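Local coordinates for protein GDSL-like Lipase (Parabacteroides distasonis, PDB 3P94) that probably hydrolyses ester bonds as a serine hydrolase of the GDSL-like lipase family, with lysophospholipase activity tentatively assigned, at residues S55-L63 against A82-N91; V122-W130 against G171-H182. One frame throughout, in Å; residues are numbered along the deposited sequence.

Contact 1 of 2, residues S55-L63 against A82-N91; sequences SGQTTSEML and AGINDIAHNN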
ATOM      1  N   SER A  55       0.865  -5.022   9.011  1.00 12.68           N
ATOM      2  CA  SER A  55       0.910  -6.392   8.514  1.00 13.24           C
ATOM      3  C   SER A  55      -0.467  -7.063   8.470  1.00 18.77           C
ATOM      4  O   SER A  55      -1.249  -6.909   9.401  1.00 17.02           O
ATOM      5  CB  SER A  55       1.841  -7.237   9.372  1.00 17.05           C
ATOM      6  OG  SER A  55       3.174  -6.786   9.211  1.00 29.46           O
ATOM      7  N   GLY A  56      -0.720  -7.789   7.374  1.00 17.60           N
ATOM      8  CA  GLY A  56      -1.929  -8.575   7.149  1.00 18.19           C
ATOM      9  C   GLY A  56      -3.210  -7.848   6.795  1.00 20.81           C
ATOM     10  O   GLY A  56      -4.223  -8.503   6.530  1.00 20.23           O
ATOM     11  N   GLN A  57      -3.190  -6.509   6.772  1.00 16.74           N
ATOM     12  CA  GLN A  57      -4.398  -5.732   6.508  1.00 15.74           C
ATOM     13  C   GLN A  57      -4.840  -5.776   5.048  1.00 18.07           C
ATOM     14  O   GLN A  57      -4.013  -5.834   4.135  1.00 18.00           O
ATOM     15  CB  GLN A  57      -4.221  -4.276   6.941  1.00 16.31           C
ATOM     16  CG  GLN A  57      -4.238  -4.117   8.457  1.00 13.41           C
ATOM     17  CD  GLN A  57      -4.870  -2.825   8.916  1.00 17.85           C
ATOM     18  OE1 GLN A  57      -4.881  -1.817   8.204  1.00 13.83           O
ATOM     19  NE2 GLN A  57      -5.443  -2.840  10.119  1.00 15.43           N
ATOM     20  N   THR A  58      -6.157  -5.736   4.851  1.00 13.71           N
ATOM     21  CA  THR A  58      -6.777  -5.678   3.534  1.00 13.40           C
ATOM     22  C   THR A  58      -7.250  -4.234   3.323  1.00 15.16           C
ATOM     23  O   THR A  58      -7.165  -3.414   4.248  1.00 11.13           O
ATOM     24  CB  THR A  58      -7.920  -6.699   3.380  1.00 18.92           C
ATOM     25  OG1 THR A  58      -9.109  -6.226   4.026  1.00 18.28           O
ATOM     26  CG2 THR A  58      -7.546  -8.107   3.827  1.00 14.07           C
ATOM     27  N   THR A  59      -7.787  -3.934   2.130  1.00 12.95           N
ATOM     28  CA  THR A  59      -8.300  -2.584   1.816  1.00 12.54           C
ATOM     29  C   THR A  59      -9.479  -2.210   2.738  1.00 15.13           C
ATOM     30  O   THR A  59      -9.710  -1.021   2.943  1.00 14.21           O
ATOM     31  CB  THR A  59      -8.696  -2.488   0.347  1.00 18.38           C
ATOM     32  OG1 THR A  59      -9.716  -3.441   0.074  1.00 12.11           O
ATOM     33  CG2 THR A  59      -7.502  -2.657  -0.612  1.00 16.36           C
ATOM     34  N   SER A  60     -10.212  -3.222   3.298  1.00 12.44           N
ATOM     35  CA  SER A  60     -11.349  -2.973   4.190  1.00 12.95           C
ATOM     36  C   SER A  60     -10.891  -2.322   5.511  1.00 15.18           C
ATOM     37  O   SER A  60     -11.437  -1.281   5.874  1.00 14.99           O
ATOM     38  CB  SER A  60     -12.133  -4.252   4.453  1.00 16.50           C
ATOM     39  OG  SER A  60     -12.856  -4.623   3.291  1.00 19.75           O
ATOM     40  N   GLU A  61      -9.873  -2.891   6.203  1.00 13.09           N
ATOM     41  CA  GLU A  61      -9.360  -2.305   7.457  1.00 12.40           C
ATOM     42  C   GLU A  61      -8.760  -0.946   7.180  1.00 14.90           C
ATOM     43  O   GLU A  61      -8.923  -0.014   7.962  1.00 13.71           O
ATOM     44  CB  GLU A  61      -8.312  -3.196   8.143  1.00 13.35           C
ATOM     45  CG  GLU A  61      -8.866  -4.522   8.647  1.00 15.11           C
ATOM     46  CD  GLU A  61      -8.606  -5.701   7.726  1.00 27.08           C
ATOM     47  OE1 GLU A  61      -8.394  -5.489   6.508  1.00 19.69           O
ATOM     48  OE2 GLU A  61      -8.574  -6.841   8.237  1.00 23.07           O
HETATM   49  N   MSE A  62      -8.090  -0.833   6.039  1.00  9.38           N
HETATM   50  CA  MSE A  62      -7.445   0.399   5.639  1.00  7.87           C
HETATM   51  C   MSE A  62      -8.445   1.526   5.412  1.00 12.86           C
HETATM   52  O   MSE A  62      -8.197   2.649   5.876  1.00 13.02           O
HETATM   53  CB  MSE A  62      -6.599   0.144   4.396  1.00  8.80           C
HETATM   54  CG  MSE A  62      -5.318  -0.561   4.717  1.00 14.43           C
HETATM   55 SE   MSE A  62      -4.281  -0.642   3.102  0.75 19.58          SE
HETATM   56  CE  MSE A  62      -3.784  -2.554   3.266  1.00 17.42           C
ATOM     57  N   LEU A  63      -9.581   1.242   4.746  1.00 11.15           N
ATOM     58  CA  LEU A  63     -10.625   2.253   4.521  1.00 10.30           C
ATOM     59  C   LEU A  63     -11.181   2.753   5.878  1.00 13.69           C
ATOM     60  O   LEU A  63     -11.412   3.954   6.042  1.00 14.34           O
ATOM     61  CB  LEU A  63     -11.761   1.687   3.632  1.00  9.89           C
ATOM     62  CG  LEU A  63     -12.991   2.592   3.404  1.00 14.04           C
ATOM     63  CD1 LEU A  63     -12.600   3.943   2.773  1.00 13.43           C
ATOM     64  CD2 LEU A  63     -14.029   1.900   2.544  1.00 14.36           C
ATOM     65  N   ALA A  82      -1.912  -1.330  -1.516  1.00 16.59           N
ATOM     66  CA  ALA A  82      -2.876  -2.222  -0.879  1.00 16.93           C
ATOM     67  C   ALA A  82      -3.613  -3.103  -1.882  1.00 19.56           C
ATOM     68  O   ALA A  82      -3.727  -2.750  -3.049  1.00 18.66           O
ATOM     69  CB  ALA A  82      -3.895  -1.379  -0.115  1.00 17.45           C
ATOM     70  N   GLY A  83      -4.135  -4.223  -1.390  1.00 16.39           N
ATOM     71  CA  GLY A  83      -4.915  -5.150  -2.198  1.00 17.08           C
ATOM     72  C   GLY A  83      -4.441  -6.589  -2.204  1.00 21.73           C
ATOM     73  O   GLY A  83      -5.256  -7.485  -2.447  1.00 23.79           O
ATOM     74  N   ILE A  84      -3.132  -6.837  -1.956  1.00 15.54           N
ATOM     75  CA  ILE A  84      -2.613  -8.207  -1.991  1.00 14.71           C
ATOM     76  C   ILE A  84      -3.259  -9.093  -0.907  1.00 15.92           C
ATOM     77  O   ILE A  84      -3.548 -10.259  -1.183  1.00 14.90           O
ATOM     78  CB  ILE A  84      -1.053  -8.294  -1.965  1.00 17.59           C
ATOM     79  CG1 ILE A  84      -0.563  -9.676  -2.441  1.00 17.39           C
ATOM     80  CG2 ILE A  84      -0.457  -7.986  -0.584  1.00 17.58           C
ATOM     81  CD1 ILE A  84      -0.916 -10.068  -3.865  1.00 21.37           C
ATOM     82  N   ASN A  85      -3.509  -8.555   0.300  1.00 11.54           N
ATOM     83  CA  ASN A  85      -4.108  -9.381   1.359  1.00 11.44           C
ATOM     84  C   ASN A  85      -5.603  -9.630   1.086  1.00 14.24           C
ATOM     85  O   ASN A  85      -6.128 -10.640   1.535  1.00 13.18           O
ATOM     86  CB  ASN A  85      -3.862  -8.798   2.733  1.00  9.42           C
ATOM     87  CG  ASN A  85      -2.391  -8.836   3.089  1.00 32.00           C
ATOM     88  OD1 ASN A  85      -1.683  -9.833   2.895  1.00 31.00           O
ATOM     89  ND2 ASN A  85      -1.892  -7.749   3.592  1.00 24.41           N
ATOM     90  N   ASP A  86      -6.249  -8.763   0.283  1.00 11.17           N
ATOM     91  CA  ASP A  86      -7.632  -8.985  -0.171  1.00 12.41           C
ATOM     92  C   ASP A  86      -7.658 -10.168  -1.145  1.00 19.23           C
ATOM     93  O   ASP A  86      -8.576 -10.983  -1.099  1.00 20.94           O
ATOM     94  CB  ASP A  86      -8.178  -7.746  -0.890  1.00 14.49           C
ATOM     95  CG  ASP A  86      -8.287  -6.498  -0.058  1.00 20.91           C
ATOM     96  OD1 ASP A  86      -7.228  -5.903   0.258  1.00 21.12           O
ATOM     97  OD2 ASP A  86      -9.434  -6.097   0.260  1.00 22.76           O
ATOM     98  N   ILE A  87      -6.634 -10.252  -2.026  1.00 16.68           N
ATOM     99  CA  ILE A  87      -6.478 -11.344  -3.010  1.00 17.36           C
ATOM    100  C   ILE A  87      -6.203 -12.657  -2.238  1.00 20.23           C
ATOM    101  O   ILE A  87      -6.704 -13.715  -2.625  1.00 19.20           O
ATOM    102  CB  ILE A  87      -5.383 -10.997  -4.081  1.00 19.67           C
ATOM    103  CG1 ILE A  87      -5.841  -9.782  -4.938  1.00 19.20           C
ATOM    104  CG2 ILE A  87      -5.064 -12.208  -5.000  1.00 20.44           C
ATOM    105  CD1 ILE A  87      -4.779  -9.152  -5.883  1.00 20.25           C
ATOM    106  N   ALA A  88      -5.493 -12.565  -1.104  1.00 17.89           N
ATOM    107  CA  ALA A  88      -5.212 -13.727  -0.246  1.00 18.57           C
ATOM    108  C   ALA A  88      -6.412 -14.076   0.680  1.00 24.78           C
ATOM    109  O   ALA A  88      -6.353 -15.084   1.397  1.00 26.85           O
ATOM    110  CB  ALA A  88      -3.968 -13.465   0.583  1.00 18.43           C
ATOM    111  N   HIS A  89      -7.486 -13.250   0.655  1.00 19.20           N
ATOM    112  CA  HIS A  89      -8.706 -13.381   1.468  1.00 19.27           C
ATOM    113  C   HIS A  89      -8.404 -13.328   2.978  1.00 22.61           C
ATOM    114  O   HIS A  89      -9.014 -14.078   3.752  1.00 22.97           O
ATOM    115  CB  HIS A  89      -9.491 -14.666   1.146  1.00 21.40           C
ATOM    116  CG  HIS A  89     -10.060 -14.767  -0.233  1.00 25.27           C
ATOM    117  ND1 HIS A  89     -10.092 -13.693  -1.119  1.00 26.69           N
ATOM    118  CD2 HIS A  89     -10.601 -15.841  -0.831  1.00 27.47           C
ATOM    119  CE1 HIS A  89     -10.638 -14.166  -2.225  1.00 26.56           C
ATOM    120  NE2 HIS A  89     -10.940 -15.452  -2.100  1.00 27.71           N
ATOM    121  N   ASN A  90      -7.491 -12.431   3.404  1.00 18.05           N
ATOM    122  CA  ASN A  90      -7.142 -12.293   4.828  1.00 17.95           C
ATOM    123  C   ASN A  90      -8.351 -11.892   5.682  1.00 21.50           C
ATOM    124  O   ASN A  90      -8.436 -12.299   6.839  1.00 21.37           O
ATOM    125  CB  ASN A  90      -6.016 -11.280   5.030  1.00 18.54           C
ATOM    126  CG  ASN A  90      -4.640 -11.835   4.785  1.00 33.73           C
ATOM    127  OD1 ASN A  90      -4.461 -12.857   4.126  1.00 23.29           O
ATOM    128  ND2 ASN A  90      -3.636 -11.151   5.288  1.00 24.14           N
ATOM    129  N   ASN A  91      -9.268 -11.086   5.117  1.00 17.28           N
ATOM    130  CA  ASN A  91     -10.475 -10.659   5.821  1.00 17.17           C
ATOM    131  C   ASN A  91     -11.702 -11.383   5.231  1.00 21.73           C
ATOM    132  O   ASN A  91     -12.826 -10.867   5.260  1.00 20.04           O
ATOM    133  CB  ASN A  91     -10.641  -9.121   5.777  1.00 16.67           C
ATOM    134  CG  ASN A  91     -11.707  -8.628   6.731  1.00 24.92           C
ATOM    135  OD1 ASN A  91     -11.727  -8.983   7.904  1.00 17.04           O
ATOM    136  ND2 ASN A  91     -12.677  -7.890   6.224  1.00 16.52           N
TER
HETATM  137  O   HOH W   1      -3.472  -5.612   1.256  1.00 17.30           O
HETATM  138  O   HOH W   2     -10.774  -7.525   2.224  1.00 18.24           O
HETATM  139  O   HOH W   3     -13.261  -7.283   3.417  1.00 20.19           O
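The carboxylate of D86 grips T59 at the start of helix 59-71. Its OD1 takes the backbone N of T59 at 2.8 Å through the syn lone pair, while T59 OG1 donates to D86 OD2 over 2.7 Å, arriving from above the carboxylate plane. T59 OG1 stands between its own backbone N and carbonyl carbon (chi1 60°), which brings hydroxyl and N-H to the same carboxylate. The packing is close where selenium of M62 sits 3.3 Å from A82 CB. Alongside, N85 ND2 reaches Q57 O at 2.9 Å and N90 ND2 reaches G56 O at 3.0 Å, each acceptor lying near the plane of the amide that grips it; N90 OD1 accepts from R131 NH2. Q57 O also accepts from a water that in turn accepts from G83 N and N85 N. Toward N91 the contact loosens; a water links N91 ND2 to S60 OG, and N91 OD1 turns to W6. At the N terminus of helix 59-71, N-cap T58 and E61 form a capping box. N85 also touches S31 and N30, as the block-III Asn of SGNH hydrolases would, so its bond to Q57 O probably helps fix the amide beside the presumed nucleophile.

Contact 2 of 2, residues V122-W130 against G171-H182; sequences VLPAYDFPW and GLPANLSKDGVH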
ATOM      1  N   VAL A 122       0.019  -3.061  -7.194  1.00 17.43           N
ATOM      2  CA  VAL A 122       0.162  -4.192  -6.279  1.00 16.26           C
ATOM      3  C   VAL A 122       1.389  -4.963  -6.791  1.00 19.02           C
ATOM      4  O   VAL A 122       1.563  -5.098  -8.011  1.00 17.23           O
ATOM      5  CB  VAL A 122      -1.133  -5.053  -6.205  1.00 20.16           C
ATOM      6  CG1 VAL A 122      -0.936  -6.287  -5.325  1.00 20.00           C
ATOM      7  CG2 VAL A 122      -2.312  -4.224  -5.695  1.00 19.54           C
ATOM      8  N   LEU A 123       2.281  -5.380  -5.875  1.00 14.59           N
ATOM      9  CA  LEU A 123       3.500  -6.083  -6.259  1.00 14.53           C
ATOM     10  C   LEU A 123       3.188  -7.446  -6.916  1.00 18.86           C
ATOM     11  O   LEU A 123       2.155  -8.061  -6.613  1.00 16.83           O
ATOM     12  CB  LEU A 123       4.418  -6.277  -5.046  1.00 14.15           C
ATOM     13  CG  LEU A 123       5.559  -5.270  -4.858  1.00 20.07           C
ATOM     14  CD1 LEU A 123       5.054  -3.837  -4.786  1.00 21.15           C
ATOM     15  CD2 LEU A 123       6.366  -5.585  -3.614  1.00 21.19           C
ATOM     16  N   PRO A 124       4.083  -7.933  -7.810  1.00 16.10           N
ATOM     17  CA  PRO A 124       3.883  -9.276  -8.381  1.00 16.14           C
ATOM     18  C   PRO A 124       3.881 -10.337  -7.274  1.00 19.25           C
ATOM     19  O   PRO A 124       4.562 -10.178  -6.261  1.00 18.50           O
ATOM     20  CB  PRO A 124       5.092  -9.458  -9.305  1.00 18.76           C
ATOM     21  CG  PRO A 124       5.675  -8.120  -9.484  1.00 22.42           C
ATOM     22  CD  PRO A 124       5.360  -7.342  -8.264  1.00 17.59           C
ATOM     23  N   ALA A 125       3.054 -11.367  -7.436  1.00 16.19           N
ATOM     24  CA  ALA A 125       2.964 -12.503  -6.521  1.00 15.65           C
ATOM     25  C   ALA A 125       2.478 -13.698  -7.302  1.00 20.99           C
ATOM     26  O   ALA A 125       1.417 -13.636  -7.922  1.00 19.87           O
ATOM     27  CB  ALA A 125       2.043 -12.209  -5.348  1.00 15.42           C
ATOM     28  N   TYR A 126       3.260 -14.775  -7.291  1.00 18.66           N
ATOM     29  CA  TYR A 126       2.908 -16.005  -8.000  1.00 19.45           C
ATOM     30  C   TYR A 126       2.135 -16.963  -7.090  1.00 23.17           C
ATOM     31  O   TYR A 126       1.305 -17.734  -7.577  1.00 21.83           O
ATOM     32  CB  TYR A 126       4.178 -16.683  -8.539  1.00 21.50           C
ATOM     33  CG  TYR A 126       3.908 -17.947  -9.324  1.00 26.24           C
ATOM     34  CD1 TYR A 126       3.359 -17.892 -10.603  1.00 29.01           C
ATOM     35  CD2 TYR A 126       4.240 -19.197  -8.807  1.00 27.38           C
ATOM     36  CE1 TYR A 126       3.129 -19.052 -11.339  1.00 31.74           C
ATOM     37  CE2 TYR A 126       4.016 -20.361  -9.532  1.00 28.89           C
ATOM     38  CZ  TYR A 126       3.461 -20.285 -10.799  1.00 37.26           C
ATOM     39  OH  TYR A 126       3.229 -21.427 -11.520  1.00 38.00           O
ATOM     40  N   ASP A 127       2.424 -16.930  -5.773  1.00 20.75           N
ATOM     41  CA  ASP A 127       1.784 -17.804  -4.784  1.00 21.31           C
ATOM     42  C   ASP A 127       1.950 -17.254  -3.371  1.00 26.26           C
ATOM     43  O   ASP A 127       2.928 -16.546  -3.086  1.00 27.09           O
ATOM     44  CB  ASP A 127       2.395 -19.221  -4.873  1.00 24.15           C
ATOM     45  CG  ASP A 127       1.662 -20.282  -4.075  1.00 34.28           C
ATOM     46  OD1 ASP A 127       0.442 -20.443  -4.288  1.00 33.71           O
ATOM     47  OD2 ASP A 127       2.311 -20.955  -3.233  1.00 41.63           O
ATOM     48  N   PHE A 128       0.989 -17.569  -2.495  1.00 22.62           N
ATOM     49  CA  PHE A 128       1.027 -17.183  -1.087  1.00 22.15           C
ATOM     50  C   PHE A 128       1.429 -18.402  -0.274  1.00 29.98           C
ATOM     51  O   PHE A 128       0.632 -19.331  -0.168  1.00 29.84           O
ATOM     52  CB  PHE A 128      -0.331 -16.641  -0.615  1.00 22.91           C
ATOM     53  CG  PHE A 128      -0.896 -15.500  -1.403  1.00 22.63           C
ATOM     54  CD1 PHE A 128      -0.200 -14.314  -1.518  1.00 25.08           C
ATOM     55  CD2 PHE A 128      -2.161 -15.588  -1.964  1.00 24.63           C
ATOM     56  CE1 PHE A 128      -0.732 -13.254  -2.225  1.00 26.05           C
ATOM     57  CE2 PHE A 128      -2.703 -14.524  -2.662  1.00 26.89           C
ATOM     58  CZ  PHE A 128      -1.991 -13.354  -2.773  1.00 25.30           C
ATOM     59  N   PRO A 129       2.661 -18.488   0.259  1.00 29.70           N
ATOM     60  CA  PRO A 129       3.037 -19.696   1.019  1.00 31.67           C
ATOM     61  C   PRO A 129       2.090 -19.984   2.199  1.00 38.78           C
ATOM     62  O   PRO A 129       1.837 -21.149   2.504  1.00 39.86           O
ATOM     63  CB  PRO A 129       4.455 -19.378   1.501  1.00 33.31           C
ATOM     64  CG  PRO A 129       4.967 -18.350   0.525  1.00 36.66           C
ATOM     65  CD  PRO A 129       3.769 -17.510   0.213  1.00 31.12           C
ATOM     66  N   TRP A 130       1.549 -18.901   2.814  1.00 36.24           N
ATOM     67  CA  TRP A 130       0.626 -18.915   3.957  0.50 36.05           C
ATOM     68  C   TRP A 130      -0.825 -19.239   3.528  1.00 41.69           C
ATOM     69  O   TRP A 130      -1.638 -19.614   4.377  1.00 42.78           O
ATOM     70  CB  TRP A 130       0.687 -17.579   4.742  0.50 33.44           C
ATOM     71  CG  TRP A 130      -0.024 -16.404   4.123  0.50 33.25           C
ATOM     72  CD1 TRP A 130      -1.314 -16.016   4.344  0.50 35.81           C
ATOM     73  CD2 TRP A 130       0.544 -15.421   3.245  0.50 32.44           C
ATOM     74  NE1 TRP A 130      -1.599 -14.882   3.619  0.50 34.70           N
ATOM     75  CE2 TRP A 130      -0.474 -14.490   2.941  0.50 35.97           C
ATOM     76  CE3 TRP A 130       1.815 -15.249   2.666  0.50 33.50           C
ATOM     77  CZ2 TRP A 130      -0.263 -13.404   2.083  0.50 34.88           C
ATOM     78  CZ3 TRP A 130       2.026 -14.167   1.826  0.50 34.44           C
ATOM     79  CH2 TRP A 130       0.998 -13.257   1.544  0.50 34.68           C
ATOM     80  N   GLY A 171       5.566 -13.109 -10.984  1.00 20.77           N
ATOM     81  CA  GLY A 171       5.833 -13.235  -9.561  1.00 20.19           C
ATOM     82  C   GLY A 171       7.069 -12.434  -9.227  1.00 23.99           C
ATOM     83  O   GLY A 171       7.592 -11.710 -10.090  1.00 23.15           O
ATOM     84  N   LEU A 172       7.545 -12.541  -7.982  1.00 20.19           N
ATOM     85  CA  LEU A 172       8.776 -11.872  -7.561  1.00 20.12           C
ATOM     86  C   LEU A 172       9.947 -12.860  -7.606  1.00 23.77           C
ATOM     87  O   LEU A 172       9.819 -13.961  -7.084  1.00 23.63           O
ATOM     88  CB  LEU A 172       8.652 -11.272  -6.146  1.00 19.51           C
ATOM     89  CG  LEU A 172       7.947  -9.936  -6.015  1.00 23.53           C
ATOM     90  CD1 LEU A 172       7.641  -9.632  -4.575  1.00 22.81           C
ATOM     91  CD2 LEU A 172       8.782  -8.806  -6.601  1.00 25.39           C
ATOM     92  N   PRO A 173      11.099 -12.506  -8.199  1.00 21.06           N
ATOM     93  CA  PRO A 173      12.233 -13.449  -8.184  1.00 22.01           C
ATOM     94  C   PRO A 173      12.862 -13.530  -6.789  1.00 26.00           C
ATOM     95  O   PRO A 173      12.681 -12.612  -5.985  1.00 24.95           O
ATOM     96  CB  PRO A 173      13.195 -12.878  -9.230  1.00 24.23           C
ATOM     97  CG  PRO A 173      12.855 -11.431  -9.327  1.00 26.86           C
ATOM     98  CD  PRO A 173      11.439 -11.237  -8.883  1.00 21.84           C
ATOM     99  N   ALA A 174      13.579 -14.630  -6.505  1.00 23.18           N
ATOM    100  CA  ALA A 174      14.216 -14.929  -5.213  1.00 24.21           C
ATOM    101  C   ALA A 174      15.112 -13.802  -4.679  1.00 29.50           C
ATOM    102  O   ALA A 174      15.121 -13.580  -3.472  1.00 29.30           O
ATOM    103  CB  ALA A 174      15.026 -16.205  -5.315  1.00 25.89           C
ATOM    104  N   ASN A 175      15.833 -13.071  -5.558  1.00 27.03           N
ATOM    105  CA  ASN A 175      16.707 -11.971  -5.123  1.00 26.48           C
ATOM    106  C   ASN A 175      15.904 -10.769  -4.621  1.00 27.34           C
ATOM    107  O   ASN A 175      16.414 -10.007  -3.798  1.00 28.11           O
ATOM    108  CB  ASN A 175      17.658 -11.537  -6.241  1.00 26.74           C
ATOM    109  CG  ASN A 175      16.983 -10.956  -7.456  1.00 43.17           C
ATOM    110  OD1 ASN A 175      16.158 -11.599  -8.096  1.00 33.40           O
ATOM    111  ND2 ASN A 175      17.370  -9.746  -7.840  1.00 40.15           N
ATOM    112  N   LEU A 176      14.643 -10.623  -5.070  1.00 20.98           N
ATOM    113  CA  LEU A 176      13.797  -9.505  -4.644  1.00 19.51           C
ATOM    114  C   LEU A 176      12.846  -9.869  -3.514  1.00 21.71           C
ATOM    115  O   LEU A 176      12.253  -8.963  -2.931  1.00 18.43           O
ATOM    116  CB  LEU A 176      12.985  -8.942  -5.831  1.00 19.39           C
ATOM    117  CG  LEU A 176      13.793  -8.340  -7.008  1.00 24.55           C
ATOM    118  CD1 LEU A 176      12.881  -7.522  -7.920  1.00 24.42           C
ATOM    119  CD2 LEU A 176      14.939  -7.452  -6.512  1.00 26.61           C
ATOM    120  N   SER A 177      12.704 -11.169  -3.186  1.00 19.64           N
ATOM    121  CA  SER A 177      11.751 -11.610  -2.165  1.00 20.07           C
ATOM    122  C   SER A 177      12.072 -12.994  -1.631  1.00 26.87           C
ATOM    123  O   SER A 177      12.390 -13.889  -2.411  1.00 28.19           O
ATOM    124  CB  SER A 177      10.343 -11.619  -2.759  1.00 22.42           C
ATOM    125  OG  SER A 177       9.334 -11.921  -1.808  1.00 26.18           O
ATOM    126  N   LYS A 178      11.953 -13.187  -0.303  1.00 24.73           N
ATOM    127  CA  LYS A 178      12.195 -14.500   0.309  1.00 25.36           C
ATOM    128  C   LYS A 178      10.971 -15.423   0.173  1.00 28.16           C
ATOM    129  O   LYS A 178      11.153 -16.627  -0.024  1.00 28.77           O
ATOM    130  CB  LYS A 178      12.598 -14.374   1.780  1.00 28.37           C
ATOM    131  CG  LYS A 178      14.084 -14.072   1.979  1.00 39.54           C
ATOM    132  CD  LYS A 178      14.629 -14.674   3.275  1.00 45.60           C
ATOM    133  CE  LYS A 178      15.025 -16.130   3.127  1.00 51.18           C
ATOM    134  NZ  LYS A 178      14.451 -16.958   4.216  1.00 56.67           N
ATOM    135  N   ASP A 179       9.737 -14.869   0.255  1.00 22.22           N
ATOM    136  CA  ASP A 179       8.521 -15.673   0.145  1.00 22.28           C
ATOM    137  C   ASP A 179       7.810 -15.490  -1.219  1.00 27.26           C
ATOM    138  O   ASP A 179       6.727 -16.058  -1.425  1.00 26.68           O
ATOM    139  CB  ASP A 179       7.542 -15.347   1.306  1.00 23.23           C
ATOM    140  CG  ASP A 179       7.010 -13.920   1.339  1.00 27.87           C
ATOM    141  OD1 ASP A 179       7.565 -13.054   0.617  1.00 28.48           O
ATOM    142  OD2 ASP A 179       6.065 -13.661   2.105  1.00 27.71           O
ATOM    143  N   GLY A 180       8.399 -14.679  -2.103  1.00 24.22           N
ATOM    144  CA  GLY A 180       7.826 -14.364  -3.410  1.00 23.63           C
ATOM    145  C   GLY A 180       6.695 -13.341  -3.370  1.00 24.45           C
ATOM    146  O   GLY A 180       6.015 -13.147  -4.377  1.00 22.79           O
ATOM    147  N   VAL A 181       6.472 -12.677  -2.209  1.00 19.26           N
ATOM    148  CA  VAL A 181       5.412 -11.671  -2.009  1.00 17.79           C
ATOM    149  C   VAL A 181       5.996 -10.398  -1.331  1.00 21.01           C
ATOM    150  O   VAL A 181       5.726  -9.273  -1.778  1.00 19.88           O
ATOM    151  CB  VAL A 181       4.199 -12.221  -1.178  1.00 21.39           C
ATOM    152  CG1 VAL A 181       3.077 -11.182  -1.058  1.00 20.18           C
ATOM    153  CG2 VAL A 181       3.645 -13.513  -1.767  1.00 21.67           C
ATOM    154  N   HIS A 182       6.751 -10.590  -0.234  1.00 17.13           N
ATOM    155  CA  HIS A 182       7.331  -9.504   0.556  1.00 16.83           C
ATOM    156  C   HIS A 182       8.782  -9.289   0.178  1.00 21.51           C
ATOM    157  O   HIS A 182       9.583 -10.230   0.105  1.00 20.81           O
ATOM    158  CB  HIS A 182       7.147  -9.769   2.041  1.00 18.02           C
ATOM    159  CG  HIS A 182       5.702  -9.939   2.352  1.00 21.30           C
ATOM    160  ND1 HIS A 182       5.099 -11.176   2.268  1.00 23.54           N
ATOM    161  CD2 HIS A 182       4.754  -9.003   2.560  1.00 22.97           C
ATOM    162  CE1 HIS A 182       3.810 -10.957   2.460  1.00 23.05           C
ATOM    163  NE2 HIS A 182       3.561  -9.666   2.666  1.00 23.09           N
TER
HETATM  164  O   HOH W   4       3.991  -9.345  -3.766  1.00 18.53           O
HETATM  165  O   HOH W   5       5.994 -14.646  -6.382  1.00 16.97           O
HETATM  166  O   HOH W   6       5.484 -17.291  -3.571  1.00 28.46           O
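V181 lays its CG2 methyl obliquely by the ring of F128, 3.9 Å from CD1, and its CG1 at the rim of the W130 indole, 3.9 Å from CH2. With CG1 anti to the backbone N (chi1 -177°), the two methyls diverge, CG2 toward F128 and CG1 toward W130 CH2 and the H182 ring, although CG2 also approaches W130 CZ3; CG2 lies 3.4 Å from D127 O as well. W130, deposited in two conformers, has F128 CB over the centre of one face of its indole in the conformer described. Its CZ3 comes to the edge of the H182 imidazole, 3.7 Å from CE1, and the two ring planes meet obliquely, inclined at 42°. V181 CG1 covers one face of the imidazole, offset toward the rim.

P129 CG rests against the carbonyl O of D179, and at the far end L172 CG packs 3.4 Å from P124 O. Between these places the two loops are joined by water. One molecule donates to both P124 O and V181 O, a second accepts from Y126 N and L172 N and donates to G180 O, and a third donates to both D127 O and D179 O.

D179 organises the second loop. Its OD1 accepts V181 N and H182 N, an Asx turn and Asx motif, leaving OD2 to take H182 ND1 at 2.7 Å through its syn lone pair, almost in the imidazole plane. On the other side of the ring, H182 NE2 bonds S31 OG. This is consistent with the Ser-His-Asp triad expected of an SGNH hydrolase. The bond to D179 probably fixes the rotation of the imidazole, with V181 CG1 on one face, and helps keep NE2 directed at S31; the part of W130 is less certain, given its two conformers.

Followed from the N terminus, the two contacts come in series and neither nest nor cross. Contact 1 closes the excursion that runs from the end of strand 49-53 through helix 59-71 and strand 75-81 to the short helix 84-87. After helix 96-112 and strand 116-120, contact 2 opens, and it closes a longer excursion through helix 137-153, strand 157-159 and helix 161-165, just before helix 185-202. Contact 1 thus joins the regions after two strands of the parallel flavodoxin-like sheet, whereas contact 2 joins the loop after strand 116-120 to the loop between helices 161-165 and 185-202. They meet where F128 packs against I84 and A88, and where W130 lies beside N85 and N90. Both border S31, at the presumed active site.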